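Local coordinates for protein N-acetylglucosamine 2-epimerase (Xylella fastidiosa, PDB 3GT5) that probably isomerises sugars, as a member of the N-acylglucosamine 2-epimerase family, perhaps by epimerisation at carbon 2, at residues A202-I205 / T206-A210; S326-E329 / R330-Q333. All coordinates share one frame; numbering follows the deposited sequence.

Contact 1. Residues A202-I205 / T206-A210; sequences ADRI and TRRQA
With CG set opposite the backbone N (chi1 171°), D203 brings its carboxylate within reach of R207, whose chain, bent at chi2 and chi3, presents NE and NH1 side-on. Both nitrogens fall on one oxygen: R207 NE lies 2.9 Å from D203 OD1, nearly along the C-O bond, while R207 NH1 reaches the same OD1 at 3.0 Å from above the carboxylate plane. OD1 sits in the guanidinium plane, yet the two flat groups are turned 68° apart, so this salt bridge is not the coplanar, two-oxygen kind. R204 NH1 makes a salt bridge to D203 OD2 at 2.6 Å, though the hydrogen bond in it is bent and weak, and D203, R204 and R207 form a salt-bridge network. R207 also has a cation-pi partner in W268.

R204 and R208 meet differently. CD of R204 rests over a face of the R208 guanidinium, 3.4 Å from NH1, and a water accepts from R204 NE and, weakly, from R208 NH1, which probably eases the nearness of two positive charges. R208 NE lies 2.9 Å from Q209 OE1, and R208 NH2 makes a second bond to the same oxygen, side-on; Y153 O takes R208 NH2 as well, and W225 O takes Q209 NE2.

On the buried side T206 turns OG1 back onto the backbone, 2.8 Å from A202 O and on the opposite face of that carbonyl from T206 N, which gives the buried hydroxyl an acceptor within its own helix. The backbone then widens: Q209 N reaches R204 O at 2.9 Å and A210 N reaches I205 O at 3.0 Å, both five residues back. Such i+5 bonding is the signature of a pi-type turn, here near the end of helix 192-211 in the alpha/alpha-barrel fold of this epimerase family.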
loop_
_atom_site.group_PDB
_atom_site.type_symbol
_atom_site.label_atom_id
_atom_site.label_comp_id
_atom_site.label_asym_id
_atom_site.label_seq_id
_atom_site.Cartn_x
_atom_site.Cartn_y
_atom_site.Cartn_z
ATOM N N ALA A 202 -4.516 9.967 10.346
ATOM C CA ALA A 202 -4.099 11.037 9.407
ATOM C C ALA A 202 -3.684 12.351 10.083
ATOM O O ALA A 202 -2.679 12.947 9.747
ATOM C CB ALA A 202 -5.186 11.308 8.342
ATOM N N ASP A 203 -4.448 12.782 11.072
ATOM C CA ASP A 203 -4.134 13.999 11.780
ATOM C C ASP A 203 -2.786 13.883 12.508
ATOM O O ASP A 203 -1.897 14.757 12.370
ATOM C CB ASP A 203 -5.228 14.285 12.771
ATOM C CG ASP A 203 -4.850 15.429 13.709
ATOM O OD1 ASP A 203 -4.503 16.503 13.220
ATOM O OD2 ASP A 203 -4.797 15.194 14.953
ATOM N N ARG A 204 -2.615 12.792 13.232
ATOM C CA ARG A 204 -1.392 12.604 14.036
ATOM C C ARG A 204 -0.163 12.516 13.132
ATOM O O ARG A 204 0.873 13.139 13.412
ATOM C CB ARG A 204 -1.488 11.371 14.918
ATOM C CG ARG A 204 -2.528 11.439 16.015
ATOM C CD ARG A 204 -2.373 12.622 16.945
ATOM N NE ARG A 204 -3.370 12.465 18.021
ATOM C CZ ARG A 204 -4.637 12.859 17.928
ATOM N NH1 ARG A 204 -5.051 13.494 16.847
ATOM N NH2 ARG A 204 -5.497 12.641 18.934
ATOM N N ILE A 205 -0.256 11.755 12.061
ATOM C CA ILE A 205 0.925 11.626 11.159
ATOM C C ILE A 205 1.155 12.894 10.290
ATOM O O ILE A 205 2.285 13.430 10.219
ATOM C CB ILE A 205 0.808 10.386 10.254
ATOM C CG1 ILE A 205 0.756 9.082 11.063
ATOM C CG2 ILE A 205 1.988 10.332 9.212
ATOM C CD1 ILE A 205 2.035 8.721 11.934
ATOM N N THR A 206 0.152 13.321 9.525
ATOM C CA THR A 206 0.385 14.347 8.496
ATOM C C THR A 206 0.431 15.781 9.065
ATOM O O THR A 206 0.880 16.644 8.387
ATOM C CB THR A 206 -0.590 14.279 7.318
ATOM O OG1 THR A 206 -1.901 14.716 7.772
ATOM C CG2 THR A 206 -0.639 12.876 6.737
ATOM N N ARG A 207 -0.027 15.982 10.306
ATOM C CA ARG A 207 0.076 17.271 10.980
ATOM C C ARG A 207 1.079 17.230 12.113
ATOM O O ARG A 207 2.140 17.862 11.983
ATOM C CB ARG A 207 -1.291 17.792 11.413
ATOM C CG ARG A 207 -2.206 17.998 10.215
ATOM C CD ARG A 207 -3.205 19.151 10.417
ATOM N NE ARG A 207 -4.188 18.766 11.391
ATOM C CZ ARG A 207 -5.217 19.517 11.768
ATOM N NH1 ARG A 207 -6.066 19.027 12.651
ATOM N NH2 ARG A 207 -5.378 20.750 11.301
ATOM N N ARG A 208 0.799 16.507 13.196
ATOM C CA ARG A 208 1.723 16.520 14.333
ATOM C C ARG A 208 3.118 15.998 14.014
ATOM O O ARG A 208 4.111 16.674 14.311
ATOM C CB ARG A 208 1.168 15.739 15.499
ATOM C CG ARG A 208 1.868 16.079 16.787
ATOM C CD ARG A 208 1.331 15.176 17.909
ATOM N NE ARG A 208 1.598 13.742 17.682
ATOM C CZ ARG A 208 1.003 12.741 18.347
ATOM N NH1 ARG A 208 0.098 13.002 19.299
ATOM N NH2 ARG A 208 1.294 11.475 18.063
ATOM N N GLN A 209 3.188 14.801 13.466
ATOM C CA GLN A 209 4.508 14.209 13.185
ATOM C C GLN A 209 5.223 14.941 12.069
ATOM O O GLN A 209 6.454 15.136 12.149
ATOM C CB GLN A 209 4.460 12.694 12.907
ATOM C CG GLN A 209 3.851 11.816 14.051
ATOM C CD GLN A 209 4.513 12.052 15.385
ATOM O OE1 GLN A 209 3.850 12.402 16.362
ATOM N NE2 GLN A 209 5.823 11.839 15.446
ATOM N N ALA A 210 4.495 15.339 11.037
ATOM C CA ALA A 210 5.102 16.102 9.936
ATOM C C ALA A 210 5.732 17.409 10.437
ATOM O O ALA A 210 6.743 17.818 9.900
ATOM C CB ALA A 210 4.076 16.389 8.810
HETATM O O HOH W 1 -2.465 12.179 20.720
#

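Contact 2. Residues S326-E329 / R330-Q333; sequences SGDE and RYWQ
D328 and R330 meet through two nearly straight bonds: R330 NH2 to D328 OD2 at 2.9 Å, on the syn lone pair, and R330 NE to D328 OD1 at 3.2 Å. Carboxylate and guanidinium are almost coplanar, 15° apart, the classic side-on, two-pronged salt bridge. OD1 does double duty, for on its anti side it accepts R330 N at 3.1 Å and thereby caps the first turn of helix 329-346. CG of D328 stands opposite the backbone N (chi1 -165°), which swings the carboxylate over the helix start.

The next shell fixes the cap itself. S326 OG accepts D328 N at 2.9 Å, an ST turn spanning G327, whose positive phi lets the chain leave helix 309-326; L322 O is the further partner of that hydroxyl. The same OG lies at the edge of the Y331 ring, 3.4 Å from CD2, and Y331 OH is hydrogen-bonded to D278 OD1 and R274 NE. E329 OE2 comes to the CD1 edge of the W332 indole, and its OE1 has a long, weak ion pair with R6. One aspartate therefore pairs with a helix-start amide and an arginine, with R274 as a long, weak second partner of OD2, and its negative charge is probably stabilised by them and by the helix dipole.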
loop_
_atom_site.group_PDB
_atom_site.type_symbol
_atom_site.label_atom_id
_atom_site.label_comp_id
_atom_site.label_asym_id
_atom_site.label_seq_id
_atom_site.Cartn_x
_atom_site.Cartn_y
_atom_site.Cartn_z
ATOM N N SER A 326 -9.335 20.030 -6.622
ATOM C CA SER A 326 -8.826 21.391 -6.648
ATOM C C SER A 326 -9.201 22.143 -7.920
ATOM O O SER A 326 -9.186 23.370 -7.918
ATOM C CB SER A 326 -7.302 21.385 -6.514
ATOM O OG SER A 326 -6.698 20.941 -7.724
ATOM N N GLY A 327 -9.480 21.421 -8.999
ATOM C CA GLY A 327 -9.601 22.023 -10.342
ATOM C C GLY A 327 -8.291 22.562 -10.919
ATOM O O GLY A 327 -8.291 23.219 -11.950
ATOM N N ASP A 328 -7.163 22.316 -10.268
ATOM C CA ASP A 328 -5.888 22.828 -10.744
ATOM C C ASP A 328 -5.339 21.861 -11.801
ATOM O O ASP A 328 -5.065 20.701 -11.517
ATOM C CB ASP A 328 -4.915 22.991 -9.576
ATOM C CG ASP A 328 -3.715 23.830 -9.916
ATOM O OD1 ASP A 328 -3.181 23.736 -11.044
ATOM O OD2 ASP A 328 -3.288 24.593 -9.033
ATOM N N GLU A 329 -5.183 22.353 -13.027
ATOM C CA GLU A 329 -4.804 21.532 -14.171
ATOM C C GLU A 329 -3.348 21.075 -14.088
ATOM O O GLU A 329 -2.965 20.099 -14.750
ATOM C CB GLU A 329 -5.055 22.318 -15.481
ATOM C CG GLU A 329 -4.769 21.560 -16.793
ATOM C CD GLU A 329 -5.692 20.370 -17.049
ATOM O OE1 GLU A 329 -5.346 19.542 -17.931
ATOM O OE2 GLU A 329 -6.768 20.266 -16.393
ATOM N N ARG A 330 -2.533 21.754 -13.276
ATOM C CA ARG A 330 -1.157 21.331 -13.096
ATOM C C ARG A 330 -1.131 19.908 -12.502
ATOM O O ARG A 330 -0.195 19.152 -12.764
ATOM C CB ARG A 330 -0.360 22.318 -12.218
ATOM C CG ARG A 330 -0.044 23.672 -12.945
ATOM C CD ARG A 330 0.547 24.773 -12.023
ATOM N NE ARG A 330 -0.270 25.036 -10.832
ATOM C CZ ARG A 330 0.123 25.778 -9.783
ATOM N NH1 ARG A 330 1.325 26.365 -9.753
ATOM N NH2 ARG A 330 -0.699 25.949 -8.748
ATOM N N TYR A 331 -2.154 19.547 -11.711
ATOM C CA TYR A 331 -2.244 18.172 -11.179
ATOM C C TYR A 331 -2.548 17.133 -12.268
ATOM O O TYR A 331 -2.045 16.024 -12.208
ATOM C CB TYR A 331 -3.211 18.060 -10.001
ATOM C CG TYR A 331 -2.721 18.762 -8.763
ATOM C CD1 TYR A 331 -1.509 18.427 -8.175
ATOM C CD2 TYR A 331 -3.487 19.781 -8.169
ATOM C CE1 TYR A 331 -1.057 19.093 -7.045
ATOM C CE2 TYR A 331 -3.034 20.458 -7.021
ATOM C CZ TYR A 331 -1.826 20.114 -6.473
ATOM O OH TYR A 331 -1.373 20.774 -5.348
ATOM N N TRP A 332 -3.337 17.474 -13.278
ATOM C CA TRP A 332 -3.516 16.553 -14.395
ATOM C C TRP A 332 -2.251 16.434 -15.242
ATOM O O TRP A 332 -1.985 15.361 -15.786
ATOM C CB TRP A 332 -4.715 16.935 -15.275
ATOM C CG TRP A 332 -6.074 16.534 -14.715
ATOM C CD1 TRP A 332 -7.144 17.364 -14.486
ATOM C CD2 TRP A 332 -6.527 15.210 -14.405
ATOM N NE1 TRP A 332 -8.208 16.647 -14.023
ATOM C CE2 TRP A 332 -7.868 15.317 -13.975
ATOM C CE3 TRP A 332 -5.928 13.945 -14.436
ATOM C CZ2 TRP A 332 -8.598 14.221 -13.524
ATOM C CZ3 TRP A 332 -6.679 12.835 -14.044
ATOM C CH2 TRP A 332 -7.999 12.990 -13.580
ATOM N N GLN A 333 -1.495 17.530 -15.380
ATOM C CA GLN A 333 -0.196 17.472 -16.042
ATOM C C GLN A 333 0.745 16.523 -15.298
ATOM O O GLN A 333 1.483 15.754 -15.937
ATOM C CB GLN A 333 0.398 18.866 -16.244
ATOM C CG GLN A 333 -0.399 19.583 -17.316
ATOM C CD GLN A 333 -0.278 21.073 -17.294
ATOM O OE1 GLN A 333 0.482 21.663 -16.515
ATOM N NE2 GLN A 333 -1.059 21.715 -18.162
#

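In the fold
Contacts 1 and 2 are two examples of one principle, an aspartate linked to an arginine a few residues on, met at different places on a helix. In 202-210 the pair lies four residues apart on the last turns of helix 192-211; in 326-333 it lies two apart where helix 329-346 begins. Their centres are about 25 Å apart and their nearest atoms about 14 Å, so they do not touch. Helix 269-284 borders both: V272 and L276 receive T206 of contact 1, while R274 and D278 meet contact 2. Both stand well off the middle of the chain, their centres about 18 and 24 Å from its centre.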